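Local coordinates for protein thiosulfate sulfurtransferase YnjE (Escherichia coli, PDB 2WLR) that catalyses the transfer of sulfur from thiosulfate to cyanide, giving thiocyanate and sulfite, through a cysteine persulfide intermediate, at residues V231-G236 with T374-R379; S292-P297 with G391-W396; W320-S325 with T347-A352; T328-F333 with G368-E373; F333-P336 with M340-A343. All coordinates share one frame; numbering follows the deposited sequence.

Interaction 1: residues V231-G236 with T374-R379; sequences VRLLDG and TFMYAR
Val-231 and Leu-233 of strand 231-234, in the second rhodanese module, meet Met-376 and Arg-379 of helix 369-380, in the third, so this buried contact joins two modules by apolar packing and one hydrogen bond to a strand carbonyl. The axes of strand 231-234 and helix segment 374-379 approach to 10.2 Å at an angle of 109°, and the helix therefore passes across the strand. Leu-233 points at the helix and brings CD1 to 3.8 Å from CB of Met-376. The latter, a selenomethionine, is bent at both outer torsions, which brings its methyl against the side chains of Leu-233 and Val-231: CE lies 3.9 Å from CG of Leu-233 and 4.3 Å from CG1 of Val-231. In the parallel five-stranded sheet of the second rhodanese fold, strand 231-234 runs between strands 125-126 and 205-209, and Ala-220 of the flanking helix 213-226 touches both Val-231 and Met-376. Arg-379 reaches the strand by a different route. With CG anti to the backbone N (chi1 177°) and the chain extended as far as NE, its guanidinium turns an edge to Val-231 O, which stands somewhat out of its plane, and NH1 donates to this oxygen at 2.9 Å with 155° at the hydrogen. A water accepts from NH2 of the same guanidinium and gives a weak second bond to Val-231 O. Beyond the end of the strand, another water joins the segments: it donates to OD1 of Asp-235, accepts from the backbone N of Gly-236 and bonds to the hydroxyl OH of Tyr-377, 2.9 Å away.

Interaction 2: residues S292-P297 with G391-W396; sequences SIRSWP and GGWYEW
A cation-pi stack between Arg-294 and Trp-393 sits beside the active-site loop of the third rhodanese module, where the turn after strand 288-292 faces helix 392-396. The guanidinium lies almost flat on the indole, the planes only 16° apart and the group centres separated by 4.1 Å. It lies over the five-membered ring, offset toward the rim on the CB side: NH2 approaches CD1 of Trp-393 to 3.5 Å, while NH1 stands 3.6 Å from CG of the same ring, and Arg-294 CZ lies 26° off the normal of the pyrrole ring. A bend at chi3 (69°) turns the end of the arginine chain so that it presents a face to the tryptophan. Within the alpha/beta rhodanese fold, both residues follow strands of the parallel sheet, Arg-294 after strand 288-292 and Trp-393 after strand 386-389. The polar edges of the buried guanidinium are taken up by other partners. NH1 forms a salt bridge with Glu-314 and a hydrogen bond with Gly-313 O, and NE forms a salt bridge with Glu-298; these bonds would hold the group in the plane that the stack requires. Trp-393 turns its NE1 to Pro-311, and the side chain of Arg-294 also touches that of Arg-370, a probable substrate-binding residue.

Interaction 3: residues W320-S325 with T347-A352; sequences WGHAGS and TAMWKA
His-322 and Gly-321, in the loop that follows edge strand 319-320 of the third rhodanese module, pack against Met-349 and Trp-350 of helix 343-351, one of the helices flanking the parallel sheet. The main nonpolar interaction is a selenium-aromatic one. Met-349, a selenomethionine, has CG between the backbone N and the carbonyl carbon (chi1 79°); this first torsion, with the chain extended beyond CG, carries the side chain across one face of the imidazole. SE lies 4.0 Å from the centroid of the His-322 ring, displaced toward CG, its nearest ring atom. CB of Met-349 makes a CH-pi contact with the same face, 4.2 Å from the ring centroid, over the half that carries CD2 and NE2. SE and CB thus lie over different parts of one ring face.

Hydrogen bonding falls to the tryptophan. Trp-350 NE1 donates to Gly-321 O at 2.8 Å, the acceptor lying in the indole plane while the angle at the hydrogen is a bent 142°. The rest of the indole turns to the core, where it meets Phe-363 and Trp-383. A water supplies a further polar link, bonding to His-322 NE2 at 3.0 Å and donating to Met-349 O at 2.8 Å. The His-322 side chain also lies about 4 Å from a bound HEPES molecule. On the imidazole face turned away from Met-349, CZ3 of Trp-320 sits over the ring centre, 3.3 Å above the plane of His-322.

Interaction 4: residues T328-F333 with G368-E373; sequences THMEDF and GWRASE
Met-330, a buried selenomethionine in the loop before the short 3-10 turn 331-333, wedges between Arg-370 and Glu-373 near the start of helix 369-380. This is the close-packed part. SE lies 3.7 Å from CG of Arg-370, against the aliphatic stem of the arginine, and the methyl CE comes to 3.7 Å from the carbonyl O of Arg-370. Bends at chi2 (-68°) and chi3 (-87°) tuck the chain against the helix. Glu-373 runs past Met-330 in the opposite direction, its extended chain bringing OE1 to 3.5 Å from CG of Met-330, while its other oxygen, OE2, accepts a hydrogen bond from His-334 outside the two segments.

The looser side is at His-329, an exposed residue whose side chain leaves the backbone away from the helix. There the link is a single water, which donates to His-329 O at 2.7 Å and accepts from Arg-370 NH1 at 2.9 Å, lying in the guanidinium plane. NH1 also forms a salt bridge with Glu-298. The other edges of Arg-370 are turned to the catalytic site: NE bonds to the oxidised catalytic cysteine, present as 3-sulfinoalanine, and NH2 to Tyr-306, in keeping with the substrate-binding role inferred for this arginine from relatives. At the helix start, Gly-368 is the N-cap residue, and its carbonyl O accepts from OG of Ser-372 at 2.7 Å. Ile-293, just after strand 288-292, touches both Met-330 and Arg-370, and Tyr-214 of helix 213-226 in the second module packs on Arg-370 and Glu-373.

Interaction 5: residues F333-P336 with M340-A343; sequences FHNP and MRSA
Arg-341 has its CG anti to the carbonyl carbon; this first torsion (chi1 -73°) lays CG and CD over the backbone of His-334, and the bend at chi3 (72°) then turns the guanidinium aside. CG comes to 3.3 Å from His-334 O, and CD to 3.7 Å from the backbone N of His-334. Beneath this side chain the two backbones meet in a single beta bridge between His-334 and Met-340, whose CA atoms are 4.9 Å apart. The bridge closes a tight loop that leads from the turn 331-333 into helix 343-351. Its direct hydrogen bond runs from Arg-341 N to Phe-333 O, 2.9 Å long and nearly straight at 173°, although the donor stands above the carbonyl plane. The same oxygen receives a CA-H...O contact from Met-340 CA at 3.5 Å. Farther on, Ser-342 is the N-cap of helix 343-351, its OG accepting from Asp-345 N. Phe-333 and Met-340 send their side chains away from the bridge, both onto Ile-346 and Tyr-377. Because main-chain atoms make the bond and the methylenes of Arg-341 lie over the backbone of His-334, the guanidinium can serve other partners: NH1 bonds to Asp-332 O, while NH2 has a long, weak ion pair with Asp-345.

Interactions 2 to 5 all belong to the third rhodanese module, whereas interaction 1 joins it to the second. Helix 369-380 is common to interactions 1 and 4, and Phe-333 to interactions 4 and 5; its CZ lies 3.4 Å from Thr-374 CG2 of interaction 1. Asp-235 OD1 and Met-340 N, 2.8 Å apart, tie interaction 1 to interaction 5. Interactions 2 and 3 meet where Arg-294 O accepts from Trp-320 NE1 at 2.7 Å. The catalytic cysteine's neighbour Arg-370, in interaction 4, lies about 4 Å from Arg-294 and about 8 Å from the bound HEPES (side chain distances), which also lies close to interaction 3.

Interaction 1: residues V231-G236 with T374-R379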
# COMPACT_ATOMS: atom_id res chain seq x y z
N VAL A 231 -8.98 -9.78 -3.96
CA VAL A 231 -8.76 -8.48 -4.55
C VAL A 231 -7.31 -8.09 -4.24
O VAL A 231 -6.86 -8.15 -3.08
CB VAL A 231 -9.72 -7.40 -4.01
CG1 VAL A 231 -9.44 -6.07 -4.67
CG2 VAL A 231 -11.19 -7.79 -4.22
N ARG A 232 -6.63 -7.65 -5.27
CA ARG A 232 -5.21 -7.31 -5.24
C ARG A 232 -4.97 -5.98 -5.91
O ARG A 232 -5.81 -5.49 -6.69
CB ARG A 232 -4.40 -8.39 -5.94
CG ARG A 232 -4.74 -9.75 -5.44
CD ARG A 232 -3.78 -10.78 -5.94
NE ARG A 232 -4.27 -12.12 -5.74
CZ ARG A 232 -3.53 -13.21 -5.92
NH1 ARG A 232 -2.24 -13.10 -6.20
NH2 ARG A 232 -4.09 -14.40 -5.80
N LEU A 233 -3.83 -5.38 -5.59
CA LEU A 233 -3.40 -4.11 -6.19
C LEU A 233 -2.09 -4.32 -6.86
O LEU A 233 -1.24 -5.04 -6.37
CB LEU A 233 -3.14 -3.04 -5.13
CG LEU A 233 -4.32 -2.52 -4.33
CD1 LEU A 233 -3.81 -1.47 -3.31
CD2 LEU A 233 -5.40 -1.95 -5.24
N LEU A 234 -1.88 -3.61 -7.95
CA LEU A 234 -0.52 -3.43 -8.47
C LEU A 234 0.23 -2.40 -7.64
O LEU A 234 -0.10 -1.24 -7.64
CB LEU A 234 -0.54 -3.01 -9.94
CG LEU A 234 0.80 -2.70 -10.61
CD1 LEU A 234 1.76 -3.91 -10.55
CD2 LEU A 234 0.60 -2.27 -12.06
N ASP A 235 1.27 -2.85 -6.97
CA ASP A 235 2.04 -2.02 -6.03
C ASP A 235 2.69 -0.91 -6.84
O ASP A 235 3.39 -1.19 -7.82
CB ASP A 235 3.09 -2.92 -5.38
CG ASP A 235 3.76 -2.30 -4.16
OD1 ASP A 235 3.32 -1.26 -3.66
OD2 ASP A 235 4.77 -2.92 -3.76
N GLY A 236 2.42 0.34 -6.48
CA GLY A 236 2.99 1.48 -7.16
C GLY A 236 2.21 1.92 -8.39
O GLY A 236 2.50 2.98 -8.97
N THR A 374 -4.43 2.93 2.75
CA THR A 374 -3.87 2.43 4.00
C THR A 374 -4.56 1.16 4.46
O THR A 374 -3.89 0.28 5.02
CB THR A 374 -3.88 3.45 5.15
OG1 THR A 374 -5.17 4.03 5.31
CG2 THR A 374 -2.89 4.57 4.83
N PHE A 375 -5.87 1.06 4.25
CA PHE A 375 -6.57 -0.19 4.54
C PHE A 375 -5.93 -1.34 3.77
O PHE A 375 -5.67 -2.42 4.34
CB PHE A 375 -8.03 -0.10 4.14
CG PHE A 375 -8.76 -1.41 4.21
CD1 PHE A 375 -8.78 -2.23 3.11
CD2 PHE A 375 -9.45 -1.78 5.34
CE1 PHE A 375 -9.46 -3.44 3.15
CE2 PHE A 375 -10.12 -3.00 5.37
CZ PHE A 375 -10.12 -3.81 4.25
N MSE A 376 -5.71 -1.17 2.47
CA MSE A 376 -5.11 -2.25 1.68
C MSE A 376 -3.72 -2.62 2.16
O MSE A 376 -3.38 -3.79 2.19
CB MSE A 376 -5.14 -1.94 0.19
CG MSE A 376 -6.52 -1.78 -0.42
SE MSE A 376 -7.58 -3.41 -0.35
CE MSE A 376 -6.67 -4.39 -1.80
N TYR A 377 -2.90 -1.64 2.51
CA TYR A 377 -1.58 -1.93 3.08
C TYR A 377 -1.69 -2.69 4.42
O TYR A 377 -1.06 -3.71 4.60
CB TYR A 377 -0.76 -0.67 3.24
CG TYR A 377 -0.43 0.06 1.94
CD1 TYR A 377 -0.45 -0.61 0.70
CD2 TYR A 377 -0.14 1.41 1.95
CE1 TYR A 377 -0.15 0.04 -0.47
CE2 TYR A 377 0.17 2.06 0.77
CZ TYR A 377 0.15 1.36 -0.43
OH TYR A 377 0.46 2.03 -1.60
N ALA A 378 -2.54 -2.22 5.34
CA ALA A 378 -2.71 -2.90 6.62
C ALA A 378 -3.23 -4.32 6.45
O ALA A 378 -2.81 -5.21 7.14
CB ALA A 378 -3.69 -2.09 7.50
N ARG A 379 -4.13 -4.53 5.49
CA ARG A 379 -4.61 -5.86 5.16
C ARG A 379 -3.46 -6.77 4.71
O ARG A 379 -3.30 -7.89 5.22
CB ARG A 379 -5.67 -5.74 4.07
CG ARG A 379 -6.22 -7.06 3.57
CD ARG A 379 -7.23 -6.84 2.47
NE ARG A 379 -7.67 -8.06 1.77
CZ ARG A 379 -7.39 -8.37 0.50
NH1 ARG A 379 -6.58 -7.63 -0.25
NH2 ARG A 379 -7.89 -9.49 -0.00
O HOH W 1 -6.62 -11.32 -1.99
O HOH W 2 1.21 0.42 -3.83

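Interaction 2: residues S292-P297 with G391-W396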
# COMPACT_ATOMS: atom_id res chain seq x y z
N SER A 292 -6.72 9.18 11.19
CA SER A 292 -6.77 10.15 10.16
C SER A 292 -5.61 9.97 9.19
O SER A 292 -4.42 10.13 9.55
CB SER A 292 -6.66 11.56 10.76
OG SER A 292 -6.62 12.52 9.75
N ILE A 293 -5.94 9.64 7.94
CA ILE A 293 -4.99 9.62 6.83
C ILE A 293 -5.18 10.91 6.05
O ILE A 293 -5.63 10.94 4.92
CB ILE A 293 -5.15 8.34 5.96
CG1 ILE A 293 -5.17 7.09 6.84
CG2 ILE A 293 -4.04 8.27 4.91
CD1 ILE A 293 -3.89 6.90 7.62
N ARG A 294 -4.82 11.99 6.73
CA ARG A 294 -4.90 13.32 6.18
C ARG A 294 -3.56 14.01 6.33
O ARG A 294 -2.78 13.64 7.21
CB ARG A 294 -6.02 14.10 6.87
CG ARG A 294 -7.39 13.48 6.61
CD ARG A 294 -8.55 14.20 7.34
NE ARG A 294 -8.79 15.52 6.78
CZ ARG A 294 -9.31 16.55 7.45
NH1 ARG A 294 -9.58 16.45 8.74
NH2 ARG A 294 -9.50 17.71 6.82
N SER A 295 -3.27 14.96 5.45
CA SER A 295 -1.99 15.69 5.52
C SER A 295 -1.95 16.45 6.83
O SER A 295 -3.00 16.77 7.39
CB SER A 295 -1.83 16.65 4.34
OG SER A 295 -2.81 17.69 4.38
N TRP A 296 -0.76 16.74 7.32
CA TRP A 296 -0.64 17.48 8.57
C TRP A 296 -1.42 18.84 8.56
O TRP A 296 -2.10 19.13 9.53
CB TRP A 296 0.85 17.66 8.95
CG TRP A 296 1.04 18.17 10.31
CD1 TRP A 296 1.46 19.43 10.66
CD2 TRP A 296 0.82 17.46 11.52
NE1 TRP A 296 1.51 19.52 12.01
CE2 TRP A 296 1.14 18.34 12.58
CE3 TRP A 296 0.40 16.16 11.82
CZ2 TRP A 296 1.03 17.95 13.90
CZ3 TRP A 296 0.29 15.79 13.13
CH2 TRP A 296 0.60 16.69 14.17
N PRO A 297 -1.33 19.64 7.47
CA PRO A 297 -2.16 20.87 7.43
C PRO A 297 -3.67 20.62 7.62
O PRO A 297 -4.38 21.44 8.21
CB PRO A 297 -1.87 21.44 6.05
CG PRO A 297 -0.46 21.00 5.79
CD PRO A 297 -0.41 19.58 6.33
N GLY A 391 -17.54 7.96 5.72
CA GLY A 391 -17.94 9.37 5.78
C GLY A 391 -16.79 10.35 5.99
O GLY A 391 -16.75 11.44 5.40
N GLY A 392 -15.85 9.96 6.84
CA GLY A 392 -14.66 10.75 7.10
C GLY A 392 -14.97 12.14 7.61
O GLY A 392 -15.99 12.39 8.28
N TRP A 393 -14.08 13.06 7.27
CA TRP A 393 -14.21 14.42 7.75
C TRP A 393 -15.40 15.11 7.08
O TRP A 393 -16.07 15.93 7.69
CB TRP A 393 -12.91 15.19 7.50
CG TRP A 393 -13.05 16.65 7.79
CD1 TRP A 393 -13.01 17.66 6.89
CD2 TRP A 393 -13.20 17.25 9.08
NE1 TRP A 393 -13.16 18.88 7.54
CE2 TRP A 393 -13.28 18.64 8.88
CE3 TRP A 393 -13.31 16.74 10.36
CZ2 TRP A 393 -13.46 19.54 9.95
CZ3 TRP A 393 -13.49 17.61 11.42
CH2 TRP A 393 -13.55 19.00 11.20
N TYR A 394 -15.69 14.77 5.83
CA TYR A 394 -16.85 15.37 5.16
C TYR A 394 -18.15 15.12 5.89
O TYR A 394 -18.95 16.03 6.10
CB TYR A 394 -16.97 14.85 3.72
CG TYR A 394 -17.82 15.64 2.74
CD1 TYR A 394 -18.17 16.98 2.96
CD2 TYR A 394 -18.23 15.08 1.54
CE1 TYR A 394 -18.95 17.69 2.04
CE2 TYR A 394 -18.99 15.77 0.63
CZ TYR A 394 -19.33 17.09 0.87
OH TYR A 394 -20.09 17.74 -0.09
N GLU A 395 -18.39 13.88 6.29
CA GLU A 395 -19.57 13.56 7.04
C GLU A 395 -19.50 14.14 8.45
O GLU A 395 -20.47 14.79 8.90
CB GLU A 395 -19.78 12.06 7.08
CG GLU A 395 -21.11 11.68 7.73
CD GLU A 395 -21.29 10.22 7.97
OE1 GLU A 395 -20.30 9.49 8.25
OE2 GLU A 395 -22.47 9.82 7.93
N TRP A 396 -18.40 13.89 9.15
CA TRP A 396 -18.29 14.26 10.57
C TRP A 396 -18.59 15.73 10.74
O TRP A 396 -19.42 16.11 11.57
CB TRP A 396 -16.89 13.95 11.08
CG TRP A 396 -16.69 14.13 12.53
CD1 TRP A 396 -16.19 15.22 13.16
CD2 TRP A 396 -16.91 13.15 13.54
NE1 TRP A 396 -16.10 15.00 14.49
CE2 TRP A 396 -16.54 13.74 14.77
CE3 TRP A 396 -17.40 11.84 13.53
CZ2 TRP A 396 -16.64 13.06 15.98
CZ3 TRP A 396 -17.50 11.17 14.74
CH2 TRP A 396 -17.12 11.78 15.94

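Interaction 3: residues W320-S325 with T347-A352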
# COMPACT_ATOMS: atom_id res chain seq x y z
N TRP A 320 -3.29 10.45 14.31
CA TRP A 320 -2.74 10.72 12.99
C TRP A 320 -2.06 9.50 12.45
O TRP A 320 -1.22 8.92 13.11
CB TRP A 320 -1.70 11.83 13.02
CG TRP A 320 -1.35 12.35 11.62
CD1 TRP A 320 -2.22 12.65 10.60
CD2 TRP A 320 -0.05 12.67 11.12
NE1 TRP A 320 -1.55 13.11 9.52
CE2 TRP A 320 -0.21 13.15 9.81
CE3 TRP A 320 1.24 12.60 11.66
CZ2 TRP A 320 0.86 13.54 9.02
CZ3 TRP A 320 2.30 12.98 10.87
CH2 TRP A 320 2.10 13.45 9.57
N GLY A 321 -2.41 9.11 11.22
CA GLY A 321 -1.80 7.93 10.60
C GLY A 321 -0.69 8.21 9.61
O GLY A 321 -0.21 7.29 8.95
N HIS A 322 -0.26 9.46 9.50
CA HIS A 322 0.54 9.93 8.38
C HIS A 322 -0.27 9.88 7.07
O HIS A 322 -1.37 9.36 7.01
CB HIS A 322 1.89 9.21 8.29
CG HIS A 322 2.82 9.57 9.40
ND1 HIS A 322 3.93 10.36 9.23
CD2 HIS A 322 2.77 9.28 10.72
CE1 HIS A 322 4.54 10.53 10.40
NE2 HIS A 322 3.86 9.88 11.31
N ALA A 323 0.27 10.49 6.01
CA ALA A 323 -0.42 10.55 4.72
C ALA A 323 0.54 11.09 3.66
O ALA A 323 1.48 10.41 3.26
CB ALA A 323 -1.72 11.39 4.82
N GLY A 324 0.35 12.34 3.25
CA GLY A 324 1.27 12.97 2.32
C GLY A 324 1.22 14.47 2.42
O GLY A 324 0.68 15.02 3.38
N SER A 325 1.79 15.11 1.41
CA SER A 325 2.07 16.55 1.42
C SER A 325 0.83 17.42 1.31
O SER A 325 0.80 18.54 1.83
CB SER A 325 3.05 16.90 0.30
OG SER A 325 2.59 16.46 -0.96
N THR A 347 4.54 0.23 10.41
CA THR A 347 4.25 -0.15 11.78
C THR A 347 4.82 0.85 12.79
O THR A 347 4.13 1.24 13.71
CB THR A 347 4.72 -1.57 12.08
OG1 THR A 347 4.12 -2.45 11.12
CG2 THR A 347 4.35 -1.98 13.49
N ALA A 348 6.05 1.28 12.57
CA ALA A 348 6.69 2.22 13.52
C ALA A 348 6.02 3.58 13.50
O ALA A 348 5.84 4.22 14.56
CB ALA A 348 8.14 2.36 13.18
N MSE A 349 5.64 4.06 12.34
CA MSE A 349 5.05 5.38 12.32
C MSE A 349 3.67 5.35 12.97
O MSE A 349 3.30 6.31 13.65
CB MSE A 349 5.10 6.05 10.95
CG MSE A 349 4.15 5.66 9.95
SE MSE A 349 4.70 6.62 8.27
CE MSE A 349 3.43 5.68 7.18
N TRP A 350 2.93 4.26 12.80
CA TRP A 350 1.64 4.08 13.48
C TRP A 350 1.81 3.90 15.00
O TRP A 350 1.06 4.50 15.79
CB TRP A 350 0.81 2.96 12.83
CG TRP A 350 0.24 3.35 11.49
CD1 TRP A 350 0.12 4.60 10.98
CD2 TRP A 350 -0.30 2.46 10.51
NE1 TRP A 350 -0.44 4.56 9.73
CE2 TRP A 350 -0.71 3.26 9.43
CE3 TRP A 350 -0.48 1.08 10.45
CZ2 TRP A 350 -1.28 2.74 8.28
CZ3 TRP A 350 -1.03 0.54 9.28
CH2 TRP A 350 -1.45 1.38 8.24
N LYS A 351 2.79 3.10 15.40
CA LYS A 351 3.02 2.84 16.82
C LYS A 351 3.26 4.13 17.56
O LYS A 351 2.77 4.30 18.70
CB LYS A 351 4.17 1.87 17.05
CG LYS A 351 4.46 1.60 18.53
CD LYS A 351 5.60 0.61 18.69
CE LYS A 351 5.82 0.23 20.14
NZ LYS A 351 7.18 -0.38 20.26
N ALA A 352 3.99 5.05 16.93
CA ALA A 352 4.30 6.37 17.55
C ALA A 352 3.05 7.18 17.89
O ALA A 352 3.08 8.04 18.80
CB ALA A 352 5.24 7.17 16.67
O HOH W 3 4.94 8.61 13.81

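Interaction 4: residues T328-F333 with G368-E373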
# COMPACT_ATOMS: atom_id res chain seq x y z
N THR A 328 -4.05 15.09 -2.00
CA THR A 328 -4.02 14.18 -3.16
C THR A 328 -2.72 13.37 -3.27
O THR A 328 -2.48 12.75 -4.31
CB THR A 328 -4.27 14.95 -4.47
OG1 THR A 328 -3.42 16.10 -4.52
CG2 THR A 328 -5.72 15.39 -4.57
N HIS A 329 -1.91 13.35 -2.21
CA HIS A 329 -0.62 12.64 -2.22
C HIS A 329 -0.47 11.79 -0.97
O HIS A 329 -1.11 12.02 0.05
CB HIS A 329 0.54 13.63 -2.33
CG HIS A 329 0.63 14.29 -3.67
ND1 HIS A 329 -0.08 15.43 -3.99
CD2 HIS A 329 1.32 13.95 -4.79
CE1 HIS A 329 0.18 15.76 -5.25
NE2 HIS A 329 1.03 14.89 -5.75
N MSE A 330 0.41 10.80 -1.10
CA MSE A 330 0.59 9.77 -0.07
C MSE A 330 2.05 9.41 0.13
O MSE A 330 2.41 8.25 0.38
CB MSE A 330 -0.28 8.52 -0.41
CG MSE A 330 -1.81 8.69 -0.17
SE MSE A 330 -2.11 8.85 1.68
CE MSE A 330 -2.23 6.98 1.99
N GLU A 331 2.92 10.42 0.13
CA GLU A 331 4.36 10.17 0.21
C GLU A 331 4.85 9.39 1.43
O GLU A 331 5.84 8.64 1.32
CB GLU A 331 5.17 11.49 0.16
CG GLU A 331 5.04 12.29 -1.11
CD GLU A 331 3.99 13.37 -1.00
OE1 GLU A 331 3.01 13.20 -0.23
OE2 GLU A 331 4.14 14.40 -1.70
N ASP A 332 4.17 9.52 2.57
CA ASP A 332 4.60 8.84 3.78
C ASP A 332 4.47 7.35 3.69
O ASP A 332 4.97 6.65 4.54
CB ASP A 332 3.83 9.34 5.02
CG ASP A 332 4.01 10.82 5.29
OD1 ASP A 332 5.08 11.34 4.93
OD2 ASP A 332 3.09 11.47 5.87
N PHE A 333 3.74 6.87 2.70
CA PHE A 333 3.54 5.44 2.53
C PHE A 333 4.31 4.85 1.37
O PHE A 333 4.19 3.63 1.14
CB PHE A 333 2.06 5.19 2.39
CG PHE A 333 1.33 5.38 3.68
CD1 PHE A 333 1.25 4.33 4.59
CD2 PHE A 333 0.74 6.59 3.98
CE1 PHE A 333 0.59 4.52 5.81
CE2 PHE A 333 0.07 6.75 5.21
CZ PHE A 333 0.01 5.71 6.09
N GLY A 368 -12.56 9.15 1.71
CA GLY A 368 -12.32 7.69 1.81
C GLY A 368 -11.18 7.14 0.94
O GLY A 368 -10.77 6.00 1.17
N TRP A 369 -10.66 7.90 -0.03
CA TRP A 369 -9.65 7.34 -0.97
C TRP A 369 -8.30 7.02 -0.29
O TRP A 369 -7.80 5.91 -0.41
CB TRP A 369 -9.37 8.26 -2.14
CG TRP A 369 -10.40 8.33 -3.21
CD1 TRP A 369 -11.76 8.23 -3.08
CD2 TRP A 369 -10.12 8.56 -4.58
NE1 TRP A 369 -12.34 8.39 -4.31
CE2 TRP A 369 -11.35 8.60 -5.24
CE3 TRP A 369 -8.95 8.76 -5.32
CZ2 TRP A 369 -11.45 8.81 -6.62
CZ3 TRP A 369 -9.05 8.96 -6.69
CH2 TRP A 369 -10.28 8.99 -7.32
N ARG A 370 -7.72 7.98 0.42
CA ARG A 370 -6.42 7.72 1.06
C ARG A 370 -6.56 6.63 2.14
O ARG A 370 -5.68 5.78 2.28
CB ARG A 370 -5.87 9.01 1.66
CG ARG A 370 -5.49 10.05 0.65
CD ARG A 370 -5.11 11.37 1.31
NE ARG A 370 -6.31 12.08 1.74
CZ ARG A 370 -6.29 13.24 2.38
NH1 ARG A 370 -5.13 13.80 2.72
NH2 ARG A 370 -7.43 13.84 2.69
N ALA A 371 -7.65 6.65 2.89
CA ALA A 371 -7.95 5.62 3.88
C ALA A 371 -8.02 4.24 3.26
O ALA A 371 -7.67 3.24 3.90
CB ALA A 371 -9.28 5.96 4.57
N SER A 372 -8.47 4.16 2.00
CA SER A 372 -8.54 2.87 1.35
C SER A 372 -7.18 2.32 1.01
O SER A 372 -6.97 1.11 1.10
CB SER A 372 -9.38 2.97 0.09
OG SER A 372 -10.69 3.42 0.40
N GLU A 373 -6.29 3.19 0.59
CA GLU A 373 -4.91 2.76 0.34
C GLU A 373 -4.29 2.22 1.63
O GLU A 373 -3.65 1.14 1.61
CB GLU A 373 -4.10 3.93 -0.25
CG GLU A 373 -2.66 3.57 -0.54
CD GLU A 373 -1.91 4.62 -1.35
OE1 GLU A 373 -2.49 5.67 -1.71
OE2 GLU A 373 -0.72 4.38 -1.61
O HOH W 4 -2.35 13.30 2.13

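Interaction 5: residues F333-P336 with M340-A343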
# COMPACT_ATOMS: atom_id res chain seq x y z
N PHE A 333 3.74 6.87 2.70
CA PHE A 333 3.54 5.44 2.53
C PHE A 333 4.31 4.85 1.37
O PHE A 333 4.19 3.63 1.14
CB PHE A 333 2.06 5.19 2.39
CG PHE A 333 1.33 5.38 3.68
CD1 PHE A 333 1.25 4.33 4.59
CD2 PHE A 333 0.74 6.59 3.98
CE1 PHE A 333 0.59 4.52 5.81
CE2 PHE A 333 0.07 6.75 5.21
CZ PHE A 333 0.01 5.71 6.09
N HIS A 334 5.09 5.67 0.64
CA HIS A 334 5.67 5.23 -0.64
C HIS A 334 7.18 5.29 -0.62
O HIS A 334 7.76 6.16 0.01
CB HIS A 334 5.23 6.12 -1.79
CG HIS A 334 3.76 6.14 -2.05
ND1 HIS A 334 3.16 7.15 -2.76
CD2 HIS A 334 2.78 5.27 -1.71
CE1 HIS A 334 1.85 6.92 -2.81
NE2 HIS A 334 1.60 5.77 -2.21
N ASN A 335 7.79 4.29 -1.25
CA ASN A 335 9.20 4.29 -1.63
C ASN A 335 9.44 5.27 -2.77
O ASN A 335 8.49 5.80 -3.36
CB ASN A 335 9.62 2.87 -2.06
CG ASN A 335 9.59 1.87 -0.93
OD1 ASN A 335 9.11 0.74 -1.10
ND2 ASN A 335 10.07 2.25 0.21
N PRO A 336 10.71 5.47 -3.15
CA PRO A 336 10.98 6.42 -4.22
C PRO A 336 10.41 6.03 -5.57
O PRO A 336 10.29 6.88 -6.44
CB PRO A 336 12.50 6.45 -4.27
CG PRO A 336 12.90 6.22 -2.85
CD PRO A 336 11.94 5.15 -2.40
N MSE A 340 4.78 0.42 -1.93
CA MSE A 340 4.51 0.50 -0.50
C MSE A 340 5.79 0.42 0.28
O MSE A 340 6.60 -0.52 0.12
CB MSE A 340 3.56 -0.64 -0.06
CG MSE A 340 3.10 -0.49 1.39
SE MSE A 340 2.41 -2.11 2.14
CE MSE A 340 4.11 -3.00 2.34
N ARG A 341 5.99 1.37 1.21
CA ARG A 341 7.12 1.33 2.14
C ARG A 341 7.08 0.09 3.01
O ARG A 341 6.02 -0.51 3.18
CB ARG A 341 7.11 2.55 3.05
CG ARG A 341 7.51 3.82 2.36
CD ARG A 341 7.44 4.96 3.35
NE ARG A 341 8.52 4.89 4.32
CZ ARG A 341 8.56 5.56 5.46
NH1 ARG A 341 7.55 6.34 5.83
NH2 ARG A 341 9.63 5.44 6.25
N SER A 342 8.23 -0.29 3.57
CA SER A 342 8.29 -1.52 4.36
C SER A 342 7.28 -1.54 5.50
O SER A 342 7.03 -0.52 6.17
CB SER A 342 9.70 -1.77 4.87
OG SER A 342 9.88 -1.38 6.18
N ALA A 343 6.77 -2.73 5.77
CA ALA A 343 5.80 -2.93 6.82
C ALA A 343 6.36 -2.49 8.15
O ALA A 343 5.64 -1.90 8.95
CB ALA A 343 5.41 -4.37 6.90